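Local atomic coordinates of 4-hydroxybutyrate CoA-transferase (Porphyromonas gingivalis, PDB entry 3EH7), a protein that probably transfers coenzyme A between carboxylic acids such as acetate and 4-hydroxybutyrate. Residues K262-G267 / I304-N309. Residues are numbered along the deposited sequence; the frame is centred on the assembly and turned at random.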
ATOM      1  N   LYS A 262     -24.233  -8.605   2.945  1.00 22.87           N
ATOM      2  CA  LYS A 262     -23.247  -7.533   2.855  1.00 22.61           C
ATOM      3  C   LYS A 262     -23.392  -6.622   4.058  1.00 22.49           C
ATOM      4  O   LYS A 262     -24.491  -6.364   4.493  1.00 22.16           O
ATOM      5  CB  LYS A 262     -23.469  -6.684   1.615  1.00 22.60           C
ATOM      6  CG  LYS A 262     -23.061  -7.329   0.327  1.00 22.87           C
ATOM      7  CD  LYS A 262     -23.381  -6.394  -0.859  1.00 21.64           C
ATOM      8  CE  LYS A 262     -22.320  -5.312  -1.082  1.00 20.49           C
ATOM      9  NZ  LYS A 262     -22.874  -4.101  -1.791  1.00 18.82           N
ATOM     10  N   THR A 263     -22.277  -6.093   4.549  1.00 22.48           N
ATOM     11  CA  THR A 263     -22.289  -5.192   5.677  1.00 21.82           C
ATOM     12  C   THR A 263     -22.196  -3.734   5.239  1.00 22.56           C
ATOM     13  O   THR A 263     -22.287  -2.844   6.070  1.00 23.31           O
ATOM     14  CB  THR A 263     -21.147  -5.547   6.613  1.00 22.42           C
ATOM     15  OG1 THR A 263     -19.938  -5.584   5.846  1.00 20.71           O
ATOM     16  CG2 THR A 263     -21.443  -6.943   7.272  1.00 18.94           C
ATOM     17  N   LEU A 264     -22.008  -3.498   3.945  1.00 21.80           N
ATOM     18  CA  LEU A 264     -22.080  -2.164   3.370  1.00 21.73           C
ATOM     19  C   LEU A 264     -22.955  -2.275   2.134  1.00 21.02           C
ATOM     20  O   LEU A 264     -22.779  -3.191   1.355  1.00 21.13           O
ATOM     21  CB  LEU A 264     -20.682  -1.660   2.975  1.00 22.07           C
ATOM     22  CG  LEU A 264     -20.600  -0.176   2.595  1.00 22.19           C
ATOM     23  CD1 LEU A 264     -20.812   0.761   3.836  1.00 20.34           C
ATOM     24  CD2 LEU A 264     -19.263   0.108   1.900  1.00 20.59           C
ATOM     25  N   HIS A 265     -23.871  -1.336   1.955  1.00 20.45           N
ATOM     26  CA  HIS A 265     -24.782  -1.335   0.829  1.00 20.24           C
ATOM     27  C   HIS A 265     -25.425  -2.695   0.606  1.00 21.07           C
ATOM     28  O   HIS A 265     -25.275  -3.274  -0.471  1.00 21.07           O
ATOM     29  CB  HIS A 265     -24.071  -0.838  -0.436  1.00 19.78           C
ATOM     30  CG  HIS A 265     -23.500   0.535  -0.282  1.00 19.68           C
ATOM     31  ND1 HIS A 265     -24.293   1.654  -0.091  1.00 20.44           N
ATOM     32  CD2 HIS A 265     -22.221   0.960  -0.199  1.00 19.30           C
ATOM     33  CE1 HIS A 265     -23.515   2.713   0.069  1.00 24.07           C
ATOM     34  NE2 HIS A 265     -22.251   2.322   0.004  1.00 20.91           N
ATOM     35  N   PRO A 266     -26.150  -3.200   1.630  1.00 21.98           N
ATOM     36  CA  PRO A 266     -26.788  -4.499   1.534  1.00 21.97           C
ATOM     37  C   PRO A 266     -27.816  -4.543   0.428  1.00 21.83           C
ATOM     38  O   PRO A 266     -28.491  -3.544   0.160  1.00 21.42           O
ATOM     39  CB  PRO A 266     -27.426  -4.701   2.908  1.00 22.82           C
ATOM     40  CG  PRO A 266     -27.554  -3.355   3.473  1.00 22.99           C
ATOM     41  CD  PRO A 266     -26.435  -2.538   2.917  1.00 21.33           C
ATOM     42  N   GLY A 267     -27.864  -5.680  -0.261  1.00 21.87           N
ATOM     43  CA  GLY A 267     -28.759  -5.877  -1.384  1.00 22.21           C
ATOM     44  C   GLY A 267     -28.407  -5.152  -2.668  1.00 22.62           C
ATOM     45  O   GLY A 267     -29.161  -5.224  -3.626  1.00 22.93           O
ATOM     46  N   ILE A 304     -13.736  -0.249   0.970  1.00 18.74           N
ATOM     47  CA  ILE A 304     -13.723  -1.656   0.628  1.00 18.34           C
ATOM     48  C   ILE A 304     -13.745  -2.475   1.916  1.00 19.05           C
ATOM     49  O   ILE A 304     -14.549  -3.430   2.047  1.00 19.54           O
ATOM     50  CB  ILE A 304     -12.465  -2.061  -0.212  1.00 18.38           C
ATOM     51  CG1 ILE A 304     -12.449  -1.348  -1.578  1.00 16.27           C
ATOM     52  CG2 ILE A 304     -12.440  -3.576  -0.417  1.00 14.76           C
ATOM     53  CD1 ILE A 304     -11.087  -1.325  -2.274  1.00 18.06           C
ATOM     54  N   ALA A 305     -12.885  -2.110   2.867  1.00 19.45           N
ATOM     55  CA  ALA A 305     -12.761  -2.845   4.160  1.00 19.51           C
ATOM     56  C   ALA A 305     -14.039  -2.971   4.981  1.00 20.10           C
ATOM     57  O   ALA A 305     -14.143  -3.859   5.852  1.00 21.42           O
ATOM     58  CB  ALA A 305     -11.686  -2.187   5.046  1.00 19.82           C
ATOM     59  N   GLN A 306     -15.003  -2.084   4.749  1.00 18.96           N
ATOM     60  CA  GLN A 306     -16.245  -2.124   5.497  1.00 19.88           C
ATOM     61  C   GLN A 306     -17.179  -3.249   5.037  1.00 19.47           C
ATOM     62  O   GLN A 306     -18.200  -3.482   5.683  1.00 19.11           O
ATOM     63  CB  GLN A 306     -16.976  -0.796   5.369  1.00 20.37           C
ATOM     64  CG  GLN A 306     -16.278   0.345   6.098  1.00 24.31           C
ATOM     65  CD  GLN A 306     -16.836   1.717   5.733  1.00 28.08           C
ATOM     66  OE1 GLN A 306     -16.122   2.556   5.172  1.00 33.89           O
ATOM     67  NE2 GLN A 306     -18.069   1.978   6.116  1.00 24.65           N
ATOM     68  N   ASN A 307     -16.835  -3.907   3.919  1.00 18.80           N
ATOM     69  CA  ASN A 307     -17.554  -5.084   3.414  1.00 18.96           C
ATOM     70  C   ASN A 307     -16.903  -6.285   4.036  1.00 19.21           C
ATOM     71  O   ASN A 307     -15.755  -6.572   3.708  1.00 20.24           O
ATOM     72  CB  ASN A 307     -17.400  -5.225   1.865  1.00 18.49           C
ATOM     73  CG  ASN A 307     -18.030  -4.076   1.078  1.00 17.79           C
ATOM     74  OD1 ASN A 307     -17.366  -3.089   0.719  1.00 23.50           O
ATOM     75  ND2 ASN A 307     -19.293  -4.191   0.814  1.00 14.19           N
ATOM     76  N   ASP A 308     -17.589  -6.996   4.929  1.00 19.47           N
ATOM     77  CA  ASP A 308     -17.010  -8.241   5.456  1.00 20.04           C
ATOM     78  C   ASP A 308     -16.837  -9.292   4.358  1.00 20.33           C
ATOM     79  O   ASP A 308     -17.582  -9.290   3.383  1.00 20.15           O
ATOM     80  CB  ASP A 308     -17.862  -8.847   6.538  1.00 20.02           C
ATOM     81  CG  ASP A 308     -17.825  -8.064   7.816  1.00 21.59           C
ATOM     82  OD1 ASP A 308     -17.140  -7.039   7.878  1.00 23.74           O
ATOM     83  OD2 ASP A 308     -18.496  -8.500   8.772  1.00 24.96           O
ATOM     84  N   ASN A 309     -15.876 -10.197   4.572  1.00 20.36           N
ATOM     85  CA  ASN A 309     -15.634 -11.352   3.704  1.00 20.04           C
ATOM     86  C   ASN A 309     -15.347 -10.990   2.245  1.00 20.00           C
ATOM     87  O   ASN A 309     -15.886 -11.612   1.313  1.00 19.67           O
ATOM     88  CB  ASN A 309     -16.808 -12.330   3.817  1.00 20.29           C
ATOM     89  CG  ASN A 309     -17.044 -12.779   5.239  1.00 19.49           C
ATOM     90  OD1 ASN A 309     -16.211 -13.470   5.810  1.00 20.30           O
ATOM     91  ND2 ASN A 309     -18.201 -12.412   5.812  1.00 19.44           N
TER
HETATM   92  O   HOH W   1     -20.090  -8.151   3.692  1.00 39.83           O
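With chi1 at 53°, Thr-263 sets OG1 between its own backbone N and carbonyl carbon, facing the backbone of Gln-306 to Asp-308, while CG2 stands anti to the carbonyl carbon. A hydroxyl suits this place because it can give and accept at once: Thr-263 OG1 donates to Gln-306 O at 2.7 Å, in the carbonyl plane and on a lone pair, and receives Asp-308 N at 2.9 Å in a nearly straight bond (163°). The methyl branch comes against the carboxylate of Asp-308, where Thr-263 CG2 lies 3.7 Å from Asp-308 OD2 and the two side chains cross at about a right angle. A water bridges the backbones beside this grip, accepting from Thr-263 N and donating to Asp-308 O. Leu-264, its CG anti to the backbone N (chi1 -169°), supplies apolar bulk against the side chains of Gln-306 and Asn-307; CB packs against the amide end of Asn-307, and CD1 meets that of Gln-306. Lys-262 runs alongside Asn-307, its long chain carrying the buried ammonium to backbone carbonyls that can satisfy it: Lys-262 NZ is 2.9 Å from His-265 O and also bonds Lys-268 O and Ile-239 O. Thr-263 thus clasps the end of a type I beta turn, Ile-304 to Asn-307, joining two loops that lead into parallel strands 269-271 and 310-314 of one mixed sheet, consistent with the family's Rossmann-like alpha/beta fold.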